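Local coordinates for protein aminotransferase class-III (Ochrobactrum anthropi, PDB 5GHG) that probably transfers amino groups between amines and carbonyl acceptors as an omega-transaminase, its pyridoxal-phosphate cofactor being present here in the aminated PMP form, at residues A23-L26 and E27-P31; L136-P139 and E140-K143; G355-M358 and Q359-R363; P237-Y240 and W241-Q245. The protein carries 1 engineered substitution. All coordinates share one frame; numbering follows the deposited sequence.

Contact 1: A23-L26 and E27-P31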
# COMPACT_ATOMS: atom_id res chain seq x y z
N ALA B 23 -12.95 -12.99 10.98
CA ALA B 23 -13.04 -12.12 12.16
C ALA B 23 -13.80 -12.76 13.31
O ALA B 23 -13.46 -12.53 14.48
CB ALA B 23 -13.70 -10.79 11.80
N VAL B 24 -14.84 -13.54 13.00
CA VAL B 24 -15.60 -14.20 14.07
C VAL B 24 -14.74 -15.24 14.76
O VAL B 24 -14.73 -15.34 16.00
CB VAL B 24 -16.89 -14.82 13.48
CG1 VAL B 24 -17.49 -15.83 14.44
CG2 VAL B 24 -17.91 -13.72 13.16
N ARG B 25 -13.97 -16.00 13.99
CA ARG B 25 -13.09 -17.00 14.57
C ARG B 25 -11.96 -16.34 15.38
O ARG B 25 -11.57 -16.85 16.43
CB ARG B 25 -12.53 -17.90 13.49
CG ARG B 25 -11.86 -19.13 14.03
CD ARG B 25 -11.89 -20.28 13.01
NE ARG B 25 -10.71 -21.11 13.20
CZ ARG B 25 -9.70 -21.20 12.34
NH1 ARG B 25 -9.76 -20.54 11.18
NH2 ARG B 25 -8.65 -21.96 12.61
N LEU B 26 -11.42 -15.22 14.89
CA LEU B 26 -10.41 -14.51 15.66
C LEU B 26 -10.94 -14.09 17.02
O LEU B 26 -10.25 -14.26 18.04
CB LEU B 26 -9.90 -13.28 14.89
CG LEU B 26 -8.81 -12.66 15.79
CD1 LEU B 26 -7.41 -13.19 15.44
CD2 LEU B 26 -8.88 -11.19 15.79
N GLU B 27 -12.16 -13.57 17.08
CA GLU B 27 -12.74 -13.21 18.38
C GLU B 27 -12.86 -14.39 19.32
O GLU B 27 -12.73 -14.23 20.53
CB GLU B 27 -14.10 -12.53 18.21
CG GLU B 27 -14.00 -11.20 17.50
CD GLU B 27 -15.34 -10.46 17.49
OE1 GLU B 27 -16.39 -11.11 17.73
OE2 GLU B 27 -15.34 -9.24 17.25
N ALA B 28 -13.09 -15.59 18.79
CA ALA B 28 -13.22 -16.75 19.68
C ALA B 28 -11.87 -17.33 20.07
O ALA B 28 -11.70 -17.82 21.19
CB ALA B 28 -14.09 -17.84 19.02
N GLU B 29 -10.90 -17.32 19.15
CA GLU B 29 -9.62 -18.01 19.38
C GLU B 29 -8.46 -17.07 19.70
O GLU B 29 -7.53 -17.49 20.35
CB GLU B 29 -9.25 -18.86 18.17
CG GLU B 29 -10.29 -19.94 17.88
CD GLU B 29 -10.09 -20.60 16.52
OE1 GLU B 29 -11.01 -21.34 16.08
OE2 GLU B 29 -9.03 -20.37 15.90
N GLY B 30 -8.50 -15.81 19.25
CA GLY B 30 -7.38 -14.93 19.40
C GLY B 30 -6.25 -15.32 18.44
O GLY B 30 -6.31 -16.37 17.79
N PRO B 31 -5.23 -14.47 18.33
CA PRO B 31 -4.11 -14.75 17.44
C PRO B 31 -3.04 -15.58 18.14
O PRO B 31 -3.04 -15.73 19.37
CB PRO B 31 -3.57 -13.34 17.14
CG PRO B 31 -3.77 -12.63 18.45
CD PRO B 31 -5.07 -13.18 19.02
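Arg25 O is gripped by two amides of the last turn of helix 23-29: Glu29 N reaches it at 2.8 Å, nearly in line with the carbonyl bond, while Ala28 N adds a weak bond. The turn closes one residue later, where Gly30 N lies 2.6 Å from Leu26 O. Gly30 leaves the helix with a positive phi of 73°, a conformation in which a side chain would be strained.

Above this ladder, Arg25 and Glu29 form an i to i+4 salt bridge. Arg25 CG stands opposite the backbone N across the CA-CB bond (chi1 -167°), which carries the chain over the next turn, and NE meets Glu29 OE1 at 2.9 Å. The approach is syn but tilted out of the carboxylate plane; with the two planes 76° apart, Arg25 NH2 stays 3.7 Å from Glu29 OE2, and the pairing is not two-pronged. On the buried flank, Leu26 CD1 packs against Pro31 CB at 4.2 Å.

The second subunit supplies Tyr88, which makes a cation-pi contact with Arg25, and Tyr306, whose hydroxyl bonds Glu27 OE2. Glu29 probably offsets part of the arginine's charge and limits how its guanidinium can turn toward Tyr88 of the second subunit.

Contact 2: L136-P139 and E140-K143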
# COMPACT_ATOMS: atom_id res chain seq x y z
N LEU B 136 -0.13 6.61 -27.14
CA LEU B 136 0.08 6.02 -28.45
C LEU B 136 -1.11 6.21 -29.38
O LEU B 136 -1.02 5.81 -30.55
CB LEU B 136 0.39 4.52 -28.29
CG LEU B 136 1.76 4.22 -27.71
CD1 LEU B 136 1.94 2.75 -27.35
CD2 LEU B 136 2.83 4.63 -28.72
N GLY B 137 -2.20 6.80 -28.92
CA GLY B 137 -3.39 6.93 -29.74
C GLY B 137 -4.13 5.61 -29.96
O GLY B 137 -4.71 5.40 -31.03
N GLU B 138 -4.10 4.72 -28.97
CA GLU B 138 -4.78 3.43 -29.03
C GLU B 138 -5.73 3.34 -27.83
O GLU B 138 -5.46 2.62 -26.86
CB GLU B 138 -3.78 2.28 -29.03
CG GLU B 138 -2.90 2.19 -30.27
CD GLU B 138 -2.09 0.89 -30.33
OE1 GLU B 138 -1.40 0.57 -29.35
OE2 GLU B 138 -2.17 0.17 -31.34
N PRO B 139 -6.83 4.07 -27.86
CA PRO B 139 -7.72 4.14 -26.70
C PRO B 139 -8.36 2.81 -26.34
O PRO B 139 -8.86 2.67 -25.22
CB PRO B 139 -8.77 5.17 -27.12
CG PRO B 139 -8.78 5.08 -28.60
CD PRO B 139 -7.36 4.85 -29.00
N GLU B 140 -8.39 1.85 -27.26
CA GLU B 140 -8.99 0.55 -27.00
C GLU B 140 -8.00 -0.48 -26.44
O GLU B 140 -8.45 -1.51 -25.94
CB GLU B 140 -9.59 -0.04 -28.29
CG GLU B 140 -10.84 0.68 -28.78
CD GLU B 140 -11.64 -0.21 -29.71
OE1 GLU B 140 -11.54 -0.03 -30.95
OE2 GLU B 140 -12.38 -1.10 -29.22
N ARG B 141 -6.70 -0.24 -26.53
CA ARG B 141 -5.72 -1.25 -26.09
C ARG B 141 -5.51 -1.09 -24.59
O ARG B 141 -4.57 -0.46 -24.12
CB ARG B 141 -4.41 -1.17 -26.86
CG ARG B 141 -3.55 -2.41 -26.65
CD ARG B 141 -2.18 -2.32 -27.31
NE ARG B 141 -2.28 -2.42 -28.76
CZ ARG B 141 -2.41 -3.56 -29.43
NH1 ARG B 141 -2.47 -4.71 -28.79
NH2 ARG B 141 -2.50 -3.54 -30.76
N LYS B 142 -6.45 -1.65 -23.83
CA LYS B 142 -6.53 -1.43 -22.39
C LYS B 142 -6.73 -2.71 -21.58
O LYS B 142 -6.63 -2.65 -20.36
CB LYS B 142 -7.66 -0.46 -22.06
CG LYS B 142 -7.60 0.88 -22.82
CD LYS B 142 -6.44 1.74 -22.34
CE LYS B 142 -6.30 3.07 -23.12
NZ LYS B 142 -7.52 3.93 -23.05
N LYS B 143 -7.01 -3.84 -22.21
CA LYS B 143 -7.34 -5.04 -21.44
C LYS B 143 -6.06 -5.72 -20.97
O LYS B 143 -5.03 -5.72 -21.66
CB LYS B 143 -8.18 -5.99 -22.29
CG LYS B 143 -9.57 -5.43 -22.68
CD LYS B 143 -10.28 -6.31 -23.70
CE LYS B 143 -11.56 -5.71 -24.24
NZ LYS B 143 -12.01 -6.43 -25.47
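Glu138 and Arg141 are the first and last residues of a type I beta turn, which follows the Schellman motif at Gly137 that ends helix 118-135 and leads the chain to strand 143-147. Among backbone bonds, the turn is closed by Arg141 N donating to Glu138 O at 3.1 Å, with the donor well above the carbonyl plane. Arg141 is also the centre of an inverse gamma turn, marked by a weak bond from Lys142 N to Glu140 O.

The ionic interaction repeats this pairing in the side chains. Glu138 and Arg141 run alongside each other, and NE meets Glu138 OE1 at 3.2 Å. The oxygen lies close to the guanidinium plane, at its edge, yet NE comes to it from 48° above the carboxylate plane, an oblique pairing.

Two side chains bond to backbone oxygens. Arg141 NH1 has an acceptor in Ile219 O, which ties the turn to strand 219-224. Lys142 folds back at chi2 (-70°) and again at chi4. Its ammonium group also pairs with Asp172 of the second subunit and with Asn134, so the turn takes part in the dimer. Lys142 NZ stands 2.8 Å from Pro139 O, tilted 32° from the carbonyl plane.

Contact 3: G355-M358 and Q359-R363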
# COMPACT_ATOMS: atom_id res chain seq x y z
N GLY B 355 18.06 -25.73 -2.31
CA GLY B 355 16.84 -26.04 -3.06
C GLY B 355 16.89 -27.40 -3.72
O GLY B 355 15.95 -28.19 -3.62
N THR B 356 17.99 -27.69 -4.41
CA THR B 356 18.16 -29.02 -4.99
C THR B 356 17.93 -30.10 -3.94
O THR B 356 17.19 -31.07 -4.17
CB THR B 356 19.56 -29.15 -5.60
OG1 THR B 356 19.68 -28.23 -6.68
CG2 THR B 356 19.78 -30.57 -6.11
N TYR B 357 18.52 -29.93 -2.77
CA TYR B 357 18.38 -30.93 -1.73
C TYR B 357 16.93 -31.00 -1.22
O TYR B 357 16.38 -32.09 -1.05
CB TYR B 357 19.37 -30.64 -0.60
CG TYR B 357 19.28 -31.61 0.56
CD1 TYR B 357 19.57 -32.96 0.37
CD2 TYR B 357 18.90 -31.18 1.82
CE1 TYR B 357 19.49 -33.86 1.41
CE2 TYR B 357 18.82 -32.07 2.88
CZ TYR B 357 19.11 -33.42 2.67
OH TYR B 357 19.02 -34.31 3.72
N MET B 358 16.30 -29.83 -0.98
CA MET B 358 14.91 -29.83 -0.52
C MET B 358 13.97 -30.47 -1.54
O MET B 358 13.08 -31.25 -1.17
CB MET B 358 14.46 -28.41 -0.20
CG MET B 358 13.01 -28.28 0.32
SD MET B 358 12.44 -26.56 0.57
CE MET B 358 12.06 -26.10 -1.13
N GLN B 359 14.14 -30.13 -2.82
CA GLN B 359 13.28 -30.73 -3.84
C GLN B 359 13.42 -32.24 -3.85
O GLN B 359 12.42 -32.96 -3.99
CB GLN B 359 13.61 -30.17 -5.23
CG GLN B 359 13.42 -28.68 -5.41
CD GLN B 359 11.99 -28.21 -5.19
OE1 GLN B 359 11.04 -28.96 -5.39
NE2 GLN B 359 11.85 -26.95 -4.78
N LYS B 360 14.64 -32.74 -3.70
CA LYS B 360 14.87 -34.19 -3.69
C LYS B 360 14.26 -34.83 -2.45
O LYS B 360 13.53 -35.83 -2.55
CB LYS B 360 16.36 -34.49 -3.77
CG LYS B 360 16.74 -35.96 -3.66
CD LYS B 360 18.26 -36.11 -3.47
CE LYS B 360 18.70 -37.58 -3.46
NZ LYS B 360 18.53 -38.23 -4.80
N ARG B 361 14.51 -34.26 -1.26
CA ARG B 361 13.94 -34.81 -0.04
C ARG B 361 12.42 -34.82 -0.08
O ARG B 361 11.79 -35.81 0.30
CB ARG B 361 14.46 -34.05 1.19
CG ARG B 361 15.90 -34.41 1.57
CD ARG B 361 15.95 -35.81 2.20
NE ARG B 361 14.99 -35.93 3.30
CZ ARG B 361 15.27 -35.67 4.56
NH1 ARG B 361 16.50 -35.30 4.88
NH2 ARG B 361 14.33 -35.79 5.50
N LEU B 362 11.80 -33.73 -0.55
CA LEU B 362 10.35 -33.70 -0.60
C LEU B 362 9.79 -34.76 -1.55
O LEU B 362 8.75 -35.36 -1.28
CB LEU B 362 9.84 -32.31 -0.99
CG LEU B 362 9.87 -31.22 0.09
CD1 LEU B 362 9.55 -29.86 -0.53
CD2 LEU B 362 8.92 -31.52 1.24
N ARG B 363 10.46 -34.98 -2.67
CA ARG B 363 9.95 -35.95 -3.62
C ARG B 363 10.07 -37.39 -3.13
O ARG B 363 9.38 -38.27 -3.64
CB ARG B 363 10.63 -35.76 -4.98
CG ARG B 363 9.97 -34.59 -5.74
CD ARG B 363 10.75 -34.17 -6.96
NE ARG B 363 10.08 -33.08 -7.67
CZ ARG B 363 10.08 -31.82 -7.25
NH1 ARG B 363 10.70 -31.51 -6.12
NH2 ARG B 363 9.49 -30.87 -7.97
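Tyr357 and Arg361 stand one turn apart on helix 347-363, and the aliphatic part of the arginine lies over one face of the ring as an i to i+4 CH-pi contact. Arg361 CG is 3.8 Å from the ring centroid and 23° off its normal, displaced toward the rim near CZ. Tyr357 CG points opposite the backbone N (chi1 179°), which sends the ring along the helix toward its C-terminal end, while Arg361 bends at chi2 and chi3 to follow it. The guanidinium stands almost perpendicular to the ring, and Tyr357 OH lies at its edge, 2.9 Å from NH1, though the position of NH1 is less certain. If an alanine replaced Tyr357, the methylenes of Arg361 would probably lose the ring face they rest on, leaving the side chain freer to turn.

On the inner side of the helix, Met358 CG meets Leu362 CD1 at 3.9 Å. Beneath both pairs runs regular alpha-helical bonding, for instance from Arg361 N to Tyr357 O at 2.9 Å.

Further out, Asp437 and Ser441 of helix 433-455 hold the Arg361 guanidinium, and Ala381 of strand 380-385 packs on Met358 and Leu362. The helix thus packs on both helix 433-455 and strand 380-385. Gln359 NE2 reaches Gly378 O and Ile380 O, while Gln359 OE1 accepts Arg363 NH1 at 2.7 Å, in the carbonyl plane and on a lone pair.

Contact 4: P237-Y240 and W241-Q245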
# COMPACT_ATOMS: atom_id res chain seq x y z
N PRO B 237 3.84 -26.17 -16.85
CA PRO B 237 4.41 -27.32 -17.56
C PRO B 237 5.56 -26.89 -18.45
O PRO B 237 5.72 -25.72 -18.80
CB PRO B 237 3.21 -27.85 -18.37
CG PRO B 237 2.33 -26.67 -18.54
CD PRO B 237 2.50 -25.83 -17.33
N LYS B 238 6.42 -27.85 -18.78
CA LYS B 238 7.50 -27.53 -19.68
C LYS B 238 6.94 -27.08 -21.03
O LYS B 238 5.92 -27.61 -21.50
CB LYS B 238 8.46 -28.71 -19.84
CG LYS B 238 7.82 -30.03 -20.16
CD LYS B 238 8.92 -31.10 -20.35
CE LYS B 238 8.36 -32.44 -20.86
NZ LYS B 238 7.55 -33.14 -19.83
N THR B 239 7.59 -26.08 -21.62
CA THR B 239 7.27 -25.41 -22.87
C THR B 239 6.18 -24.36 -22.72
O THR B 239 5.91 -23.63 -23.68
CB THR B 239 6.88 -26.38 -24.02
OG1 THR B 239 5.57 -26.93 -23.80
CG2 THR B 239 7.92 -27.51 -24.15
N TYR B 240 5.54 -24.25 -21.55
CA TYR B 240 4.47 -23.27 -21.39
C TYR B 240 4.94 -21.85 -21.71
O TYR B 240 4.33 -21.15 -22.54
CB TYR B 240 3.95 -23.31 -19.95
CG TYR B 240 2.97 -22.21 -19.61
CD1 TYR B 240 1.61 -22.34 -19.92
CD2 TYR B 240 3.39 -21.05 -18.96
CE1 TYR B 240 0.71 -21.37 -19.58
CE2 TYR B 240 2.47 -20.06 -18.60
CZ TYR B 240 1.14 -20.22 -18.91
OH TYR B 240 0.20 -19.25 -18.59
N TRP B 241 6.00 -21.40 -21.06
CA TRP B 241 6.39 -20.01 -21.23
C TRP B 241 6.89 -19.72 -22.64
O TRP B 241 6.69 -18.61 -23.16
CB TRP B 241 7.41 -19.60 -20.17
CG TRP B 241 6.72 -19.20 -18.88
CD1 TRP B 241 6.78 -19.84 -17.67
CD2 TRP B 241 5.85 -18.08 -18.69
NE1 TRP B 241 6.00 -19.18 -16.75
CE2 TRP B 241 5.42 -18.10 -17.35
CE3 TRP B 241 5.39 -17.07 -19.54
CZ2 TRP B 241 4.55 -17.12 -16.82
CZ3 TRP B 241 4.53 -16.08 -19.00
CH2 TRP B 241 4.12 -16.14 -17.67
N GLU B 242 7.52 -20.69 -23.28
CA GLU B 242 7.93 -20.51 -24.67
C GLU B 242 6.71 -20.36 -25.58
O GLU B 242 6.65 -19.44 -26.40
CB GLU B 242 8.80 -21.69 -25.12
CG GLU B 242 9.13 -21.69 -26.59
CD GLU B 242 9.82 -22.97 -27.05
OE1 GLU B 242 9.84 -23.23 -28.27
OE2 GLU B 242 10.34 -23.72 -26.20
N LYS B 243 5.73 -21.24 -25.43
CA LYS B 243 4.54 -21.17 -26.26
C LYS B 243 3.70 -19.95 -25.97
O LYS B 243 3.15 -19.33 -26.88
CB LYS B 243 3.73 -22.46 -26.12
CG LYS B 243 4.51 -23.70 -26.53
CD LYS B 243 3.81 -25.01 -26.16
CE LYS B 243 4.56 -26.22 -26.76
NZ LYS B 243 4.15 -27.52 -26.17
N VAL B 244 3.59 -19.56 -24.69
CA VAL B 244 2.84 -18.35 -24.35
C VAL B 244 3.50 -17.12 -24.99
O VAL B 244 2.83 -16.27 -25.59
CB VAL B 244 2.69 -18.19 -22.83
CG1 VAL B 244 2.20 -16.77 -22.46
CG2 VAL B 244 1.70 -19.22 -22.30
N GLN B 245 4.82 -17.02 -24.86
CA GLN B 245 5.52 -15.84 -25.39
C GLN B 245 5.39 -15.75 -26.91
O GLN B 245 5.28 -14.64 -27.45
CB GLN B 245 6.98 -15.85 -24.95
CG GLN B 245 7.15 -15.52 -23.46
CD GLN B 245 8.58 -15.56 -23.00
OE1 GLN B 245 9.22 -14.51 -22.85
NE2 GLN B 245 9.10 -16.75 -22.75
O HOH W 1 7.43 -23.09 -18.93
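Tyr240 presents one face to Val244 and its edge to Trp241. Val244 CG2 sits 3.6 Å from the tyrosine centroid, 15° off the ring normal, a CH-pi contact. Toward Trp241 the pair is T-shaped: the phenol plane stands at 82° to the indole, and Tyr240 CE2 lies over the middle of the indole face. Tyr240 CG is turned opposite the backbone N (chi1 172°), which lays the ring beside Trp241 and against Val244 CG2. Phe222 of strand 219-224 packs against all three side chains, and Tyr240 OH is bonded to Arg147 NH1.

Tyr240, Trp241 and Val244 belong to the first turns of helix 240-250, the helical leg of a beta-alpha-beta crossover between parallel strands 219-224 and 254-258. A type II turn from Pro237 to Tyr240 leads in, and a water links Pro237 O to Trp241 N. Thr239 holds the N-cap position without a side-chain capping bond; its carbonyl O receives Lys243 N at 3.0 Å.

Lys243 runs back extended across Thr239, and its NZ donates to Thr239 OG1 at 2.8 Å, with Thr201 OG1 of helix 196-214 as another partner. With a methionine in place of Lys243, both threonine hydroxyls would probably lose their ammonium partner.

Along the chain the order is contact 1, contact 2, contact 4, contact 3, with no two touching. Contacts 2 and 4, centres 27 Å apart, belong to the large cofactor-binding domain expected of this fold: contact 2 runs into strand 143-147, and contact 4 lies in the connection between strands 219-224 and 254-258 of the same sheet. Contact 3 lies against the other sheet, through strands 371-377 and 380-385, and contact 1 leads into that sheet's edge strand 32-38; their centres are 36 Å apart. The side chain of Trp241 is about 11 Å from the bound PMP. The contacts thus appear to surround the cofactor site without forming it, contacts 1 and 2 instead reaching the second subunit.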